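Local coordinates for SusD superfamily protein (Bacteroides fragilis, PDB 3L22) that probably binds glycans at the bacterial outer membrane for uptake, in the manner of SusD-type proteins, at residues D114-A125 against I175-D186. Residues are numbered along the deposited sequence; the frame is centred on the assembly and turned at random. Where two conformers were deposited one is given.
Sequences DRYVQEAKFVRA and ILSDLENISALD. With ZN (zinc ion), chain G; ZN (zinc ion), chain B; ZN (zinc ion), chain E; EDO (1,2-ethanediol), chain Z.
Arg-124 meets Asp-178 side-on in a buried salt bridge: NE reaches OD2 at 2.9 Å and NH2 reaches OD1 at 2.8 Å, both carboxylate oxygens being approached on their syn sides. With the two planes only 17° apart, the paired bonds restrict rotation of the carboxylate, whose OD2 is also hydrogen-bonded to His-174. Beside this pair the packing is close and apolar. Ala-125 CB lies 4.0 Å from Ile-175 CG2, and Leu-179 CD2 touches both Ala-125 CB and Phe-122 CD1.

After Asp-178 the chain runs back beside helix 113-131, whose side chains hold its backbone. Gln-118, extended beyond CG (chi2 174°), carries OE1 into the turn 182-185, where Ala-184 N donates to it at 2.9 Å. Arg-115 NE gives Ala-184 O a nearly straight bond of 3.0 Å, and Asp-186 CB covers one guanidinium face. On the inner side water 5 bridges Asp-186 N and Glu-119 OE2, which shares a zinc ion with His-197; Glu-119 OE1 bonds Tyr-29.

The outer side is looser and wetter: water 4 joins Gln-118 NE2 to Ser-183 OG near exposed Asn-181, and Asp-114 OD1 holds another zinc. Within this SusD-type helical region, of the TPR clan, helices 18-33 and 79-103 pack against helix 113-131, helix 200-213 touches Ile-175, Leu-176 and Ile-182, and Phe-122 meets Phe-251 of strand 249-253 edge-to-face.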
loop_
_atom_site.group_PDB
_atom_site.type_symbol
_atom_site.label_atom_id
_atom_site.label_comp_id
_atom_site.label_asym_id
_atom_site.label_seq_id
_atom_site.Cartn_x
_atom_site.Cartn_y
_atom_site.Cartn_z
ATOM N N ASP A 114 20.615 -4.789 -15.529
ATOM C CA ASP A 114 20.463 -4.172 -14.215
ATOM C C ASP A 114 19.059 -3.665 -13.942
ATOM O O ASP A 114 18.557 -3.802 -12.832
ATOM C CB ASP A 114 21.442 -3.003 -14.031
ATOM C CG ASP A 114 22.891 -3.458 -13.993
ATOM O OD1 ASP A 114 23.158 -4.645 -13.579
ATOM O OD2 ASP A 114 23.750 -2.617 -14.383
ATOM N N ARG A 115 18.418 -3.096 -14.950
ATOM C CA ARG A 115 17.055 -2.689 -14.795
ATOM C C ARG A 115 16.155 -3.862 -14.452
ATOM O O ARG A 115 15.270 -3.722 -13.609
ATOM C CB ARG A 115 16.544 -2.017 -16.040
ATOM C CG ARG A 115 15.081 -1.574 -15.888
ATOM C CD ARG A 115 14.585 -0.694 -17.033
ATOM N NE ARG A 115 15.260 0.598 -17.047
ATOM C CZ ARG A 115 14.993 1.583 -17.898
ATOM N NH1 ARG A 115 13.998 1.479 -18.801
ATOM N NH2 ARG A 115 15.705 2.703 -17.820
ATOM N N TYR A 116 16.321 -4.979 -15.144
ATOM C CA TYR A 116 15.479 -6.158 -14.873
ATOM C C TYR A 116 15.661 -6.669 -13.434
ATOM O O TYR A 116 14.682 -6.980 -12.737
ATOM C CB TYR A 116 15.791 -7.299 -15.847
ATOM C CG TYR A 116 15.527 -7.064 -17.322
ATOM C CD1 TYR A 116 14.514 -6.224 -17.784
ATOM C CD2 TYR A 116 16.299 -7.723 -18.272
ATOM C CE1 TYR A 116 14.305 -6.067 -19.174
ATOM C CE2 TYR A 116 16.109 -7.554 -19.632
ATOM C CZ TYR A 116 15.109 -6.743 -20.073
ATOM O OH TYR A 116 14.961 -6.642 -21.432
ATOM N N VAL A 117 16.920 -6.710 -12.976
ATOM C CA VAL A 117 17.214 -7.114 -11.603
ATOM C C VAL A 117 16.564 -6.161 -10.624
ATOM O O VAL A 117 15.932 -6.563 -9.676
ATOM C CB VAL A 117 18.744 -7.135 -11.313
ATOM C CG1 VAL A 117 19.054 -7.292 -9.789
ATOM C CG2 VAL A 117 19.443 -8.261 -12.117
ATOM N N GLN A 118 16.748 -4.882 -10.837
ATOM C CA GLN A 118 16.312 -3.893 -9.850
ATOM C C GLN A 118 14.766 -3.814 -9.813
ATOM O O GLN A 118 14.158 -3.634 -8.756
ATOM C CB GLN A 118 16.986 -2.550 -10.166
ATOM C CG GLN A 118 18.497 -2.590 -9.882
ATOM C CD GLN A 118 19.230 -1.333 -10.322
ATOM O OE1 GLN A 118 18.600 -0.316 -10.604
ATOM N NE2 GLN A 118 20.571 -1.414 -10.436
ATOM N N GLU A 119 14.130 -4.025 -10.958
ATOM C CA GLU A 119 12.664 -4.101 -10.997
ATOM C C GLU A 119 12.139 -5.307 -10.241
ATOM O O GLU A 119 11.184 -5.189 -9.463
ATOM C CB GLU A 119 12.106 -4.140 -12.430
ATOM C CG GLU A 119 12.131 -2.756 -13.064
ATOM C CD GLU A 119 11.343 -2.696 -14.386
ATOM O OE1 GLU A 119 10.380 -3.500 -14.616
ATOM O OE2 GLU A 119 11.719 -1.826 -15.192
ATOM N N ALA A 120 12.775 -6.451 -10.453
ATOM C CA ALA A 120 12.345 -7.678 -9.791
ATOM C C ALA A 120 12.530 -7.550 -8.260
ATOM O O ALA A 120 11.669 -7.953 -7.490
ATOM C CB ALA A 120 13.110 -8.868 -10.349
ATOM N N LYS A 121 13.656 -6.983 -7.833
ATOM C CA LYS A 121 13.888 -6.730 -6.415
ATOM C C LYS A 121 12.850 -5.796 -5.782
ATOM O O LYS A 121 12.426 -6.009 -4.647
ATOM C CB LYS A 121 15.320 -6.235 -6.179
ATOM C CG LYS A 121 16.382 -7.341 -6.363
ATOM C CD LYS A 121 17.755 -6.808 -5.929
ATOM C CE LYS A 121 18.821 -7.848 -6.167
ATOM N NZ LYS A 121 20.150 -7.330 -5.738
ATOM N N PHE A 122 12.412 -4.784 -6.527
ATOM C CA PHE A 122 11.349 -3.894 -6.076
ATOM C C PHE A 122 10.053 -4.687 -5.777
ATOM O O PHE A 122 9.448 -4.482 -4.743
ATOM C CB PHE A 122 11.057 -2.802 -7.105
ATOM C CG PHE A 122 9.856 -1.994 -6.780
ATOM C CD1 PHE A 122 9.960 -0.893 -5.913
ATOM C CD2 PHE A 122 8.594 -2.356 -7.257
ATOM C CE1 PHE A 122 8.856 -0.150 -5.578
ATOM C CE2 PHE A 122 7.477 -1.616 -6.906
ATOM C CZ PHE A 122 7.626 -0.502 -6.043
ATOM N N VAL A 123 9.657 -5.583 -6.685
ATOM C CA VAL A 123 8.473 -6.409 -6.496
ATOM C C VAL A 123 8.607 -7.289 -5.229
ATOM O O VAL A 123 7.689 -7.326 -4.421
ATOM C CB VAL A 123 8.159 -7.229 -7.743
ATOM C CG1 VAL A 123 7.008 -8.190 -7.511
ATOM C CG2 VAL A 123 7.834 -6.283 -8.917
ATOM N N ARG A 124 9.779 -7.896 -5.010
ATOM C CA ARG A 124 9.996 -8.677 -3.784
ATOM C C ARG A 124 9.930 -7.783 -2.551
ATOM O O ARG A 124 9.307 -8.150 -1.556
ATOM C CB ARG A 124 11.322 -9.389 -3.847
ATOM C CG ARG A 124 11.608 -10.280 -2.649
ATOM C CD ARG A 124 12.786 -11.203 -2.965
ATOM N NE ARG A 124 14.032 -10.474 -3.084
ATOM C CZ ARG A 124 15.175 -11.018 -3.523
ATOM N NH1 ARG A 124 15.260 -12.318 -3.867
ATOM N NH2 ARG A 124 16.269 -10.277 -3.537
ATOM N N ALA A 125 10.501 -6.587 -2.656
ATOM C CA ALA A 125 10.520 -5.631 -1.559
ATOM C C ALA A 125 9.094 -5.196 -1.171
ATOM O O ALA A 125 8.728 -5.165 0.026
ATOM C CB ALA A 125 11.401 -4.396 -1.938
ATOM N N ILE A 175 14.326 -5.334 2.923
ATOM C CA ILE A 175 13.642 -4.448 1.969
ATOM C C ILE A 175 14.585 -3.335 1.546
ATOM O O ILE A 175 14.707 -3.062 0.363
ATOM C CB ILE A 175 12.331 -3.878 2.544
ATOM C CG1 ILE A 175 11.291 -5.001 2.660
ATOM C CG2 ILE A 175 11.780 -2.732 1.668
ATOM C CD1 ILE A 175 10.076 -4.696 3.575
ATOM N N LEU A 176 15.319 -2.747 2.497
ATOM C CA LEU A 176 16.251 -1.687 2.151
ATOM C C LEU A 176 17.369 -2.219 1.258
ATOM O O LEU A 176 17.818 -1.496 0.351
ATOM C CB LEU A 176 16.820 -1.005 3.396
ATOM C CG LEU A 176 15.842 -0.220 4.252
ATOM C CD1 LEU A 176 16.556 0.204 5.560
ATOM C CD2 LEU A 176 15.271 0.964 3.496
ATOM N N SER A 177 17.819 -3.455 1.501
ATOM C CA SER A 177 18.789 -4.075 0.593
ATOM C C SER A 177 18.264 -4.255 -0.845
ATOM O O SER A 177 18.979 -3.990 -1.803
ATOM C CB SER A 177 19.244 -5.428 1.116
ATOM O OG SER A 177 19.955 -5.275 2.303
ATOM N N ASP A 178 17.013 -4.667 -0.978
ATOM C CA ASP A 178 16.409 -4.823 -2.301
ATOM C C ASP A 178 16.192 -3.476 -2.998
ATOM O O ASP A 178 15.950 -3.447 -4.200
ATOM C CB ASP A 178 15.083 -5.602 -2.212
ATOM C CG ASP A 178 15.268 -7.122 -2.193
ATOM O OD1 ASP A 178 16.366 -7.676 -2.456
ATOM O OD2 ASP A 178 14.269 -7.818 -1.935
ATOM N N LEU A 179 16.248 -2.375 -2.253
ATOM C CA LEU A 179 16.071 -1.042 -2.814
ATOM C C LEU A 179 17.386 -0.249 -2.815
ATOM O O LEU A 179 17.391 0.970 -3.057
ATOM C CB LEU A 179 15.010 -0.299 -2.005
ATOM C CG LEU A 179 13.612 -0.936 -1.999
ATOM C CD1 LEU A 179 12.741 -0.133 -1.041
ATOM C CD2 LEU A 179 12.987 -0.967 -3.400
ATOM N N GLU A 180 18.499 -0.912 -2.558
ATOM C CA GLU A 180 19.746 -0.156 -2.368
ATOM C C GLU A 180 20.397 0.310 -3.643
ATOM O O GLU A 180 21.091 1.319 -3.611
ATOM C CB GLU A 180 20.771 -0.927 -1.557
ATOM C CG GLU A 180 21.464 -2.058 -2.280
ATOM C CD GLU A 180 22.278 -2.971 -1.304
ATOM O OE1 GLU A 180 22.321 -2.704 -0.076
ATOM O OE2 GLU A 180 22.877 -3.940 -1.797
ATOM N N ASN A 181 20.244 -0.457 -4.714
ATOM C CA ASN A 181 20.743 -0.023 -6.011
ATOM C C ASN A 181 19.574 0.156 -6.972
ATOM O O ASN A 181 18.915 -0.782 -7.347
ATOM C CB ASN A 181 21.785 -0.968 -6.590
ATOM C CG ASN A 181 22.586 -0.302 -7.727
ATOM O OD1 ASN A 181 22.247 0.800 -8.189
ATOM N ND2 ASN A 181 23.641 -0.955 -8.151
ATOM N N ILE A 182 19.321 1.410 -7.320
ATOM C CA ILE A 182 18.189 1.773 -8.155
ATOM C C ILE A 182 18.558 2.557 -9.390
ATOM O O ILE A 182 17.680 2.985 -10.135
ATOM C CB ILE A 182 17.094 2.524 -7.338
ATOM C CG1 ILE A 182 17.602 3.836 -6.742
ATOM C CG2 ILE A 182 16.498 1.619 -6.268
ATOM C CD1 ILE A 182 16.479 4.609 -6.142
ATOM N N SER A 183 19.842 2.702 -9.673
ATOM C CA SER A 183 20.266 3.635 -10.718
ATOM C C SER A 183 19.998 3.124 -12.118
ATOM O O SER A 183 20.075 3.907 -13.028
ATOM C CB SER A 183 21.758 3.946 -10.585
ATOM O OG SER A 183 22.495 2.730 -10.554
ATOM N N ALA A 184 19.636 1.852 -12.300
ATOM C CA ALA A 184 19.270 1.365 -13.621
ATOM C C ALA A 184 17.762 1.422 -13.817
ATOM O O ALA A 184 17.301 1.180 -14.931
ATOM C CB ALA A 184 19.788 -0.033 -13.861
ATOM N N LEU A 185 16.993 1.739 -12.769
ATOM C CA LEU A 185 15.565 1.855 -12.951
ATOM C C LEU A 185 15.195 3.051 -13.825
ATOM O O LEU A 185 15.871 4.059 -13.847
ATOM C CB LEU A 185 14.817 1.910 -11.628
ATOM C CG LEU A 185 14.854 0.647 -10.772
ATOM C CD1 LEU A 185 14.186 1.006 -9.411
ATOM C CD2 LEU A 185 14.189 -0.601 -11.454
ATOM N N ASP A 186 14.078 2.908 -14.527
ATOM C CA ASP A 186 13.521 3.968 -15.398
ATOM C C ASP A 186 13.045 5.188 -14.581
ATOM O O ASP A 186 12.886 5.103 -13.358
ATOM C CB ASP A 186 12.334 3.367 -16.161
ATOM C CG ASP A 186 11.805 4.266 -17.257
ATOM O OD1 ASP A 186 12.658 4.813 -17.981
ATOM O OD2 ASP A 186 10.545 4.420 -17.359
HETATM ZN ZN ZN G . 25.314 -4.907 -14.334
HETATM ZN ZN ZN B . 10.613 -1.898 -16.937
HETATM ZN ZN ZN E . 12.443 5.202 -19.939
HETATM C C1 EDO Z . 19.931 2.658 1.309
HETATM O O1 EDO Z . 19.545 3.599 0.316
HETATM C C2 EDO Z . 19.087 1.413 1.413
HETATM O O2 EDO Z . 18.133 1.226 0.382
HETATM O O HOH W 1 26.459 -2.895 -13.516
HETATM O O HOH W 2 17.368 4.821 -16.064
HETATM O O HOH W 3 15.085 -2.329 -6.551
HETATM O O HOH W 4 22.671 0.173 -11.308
HETATM O O HOH W 5 12.549 0.572 -14.374
HETATM O O HOH W 6 10.754 -0.003 -17.364
HETATM O O HOH W 7 11.801 -3.071 -18.451
HETATM O O HOH W 8 25.371 -6.496 -13.431
HETATM O O HOH W 9 25.028 -4.924 -16.782
#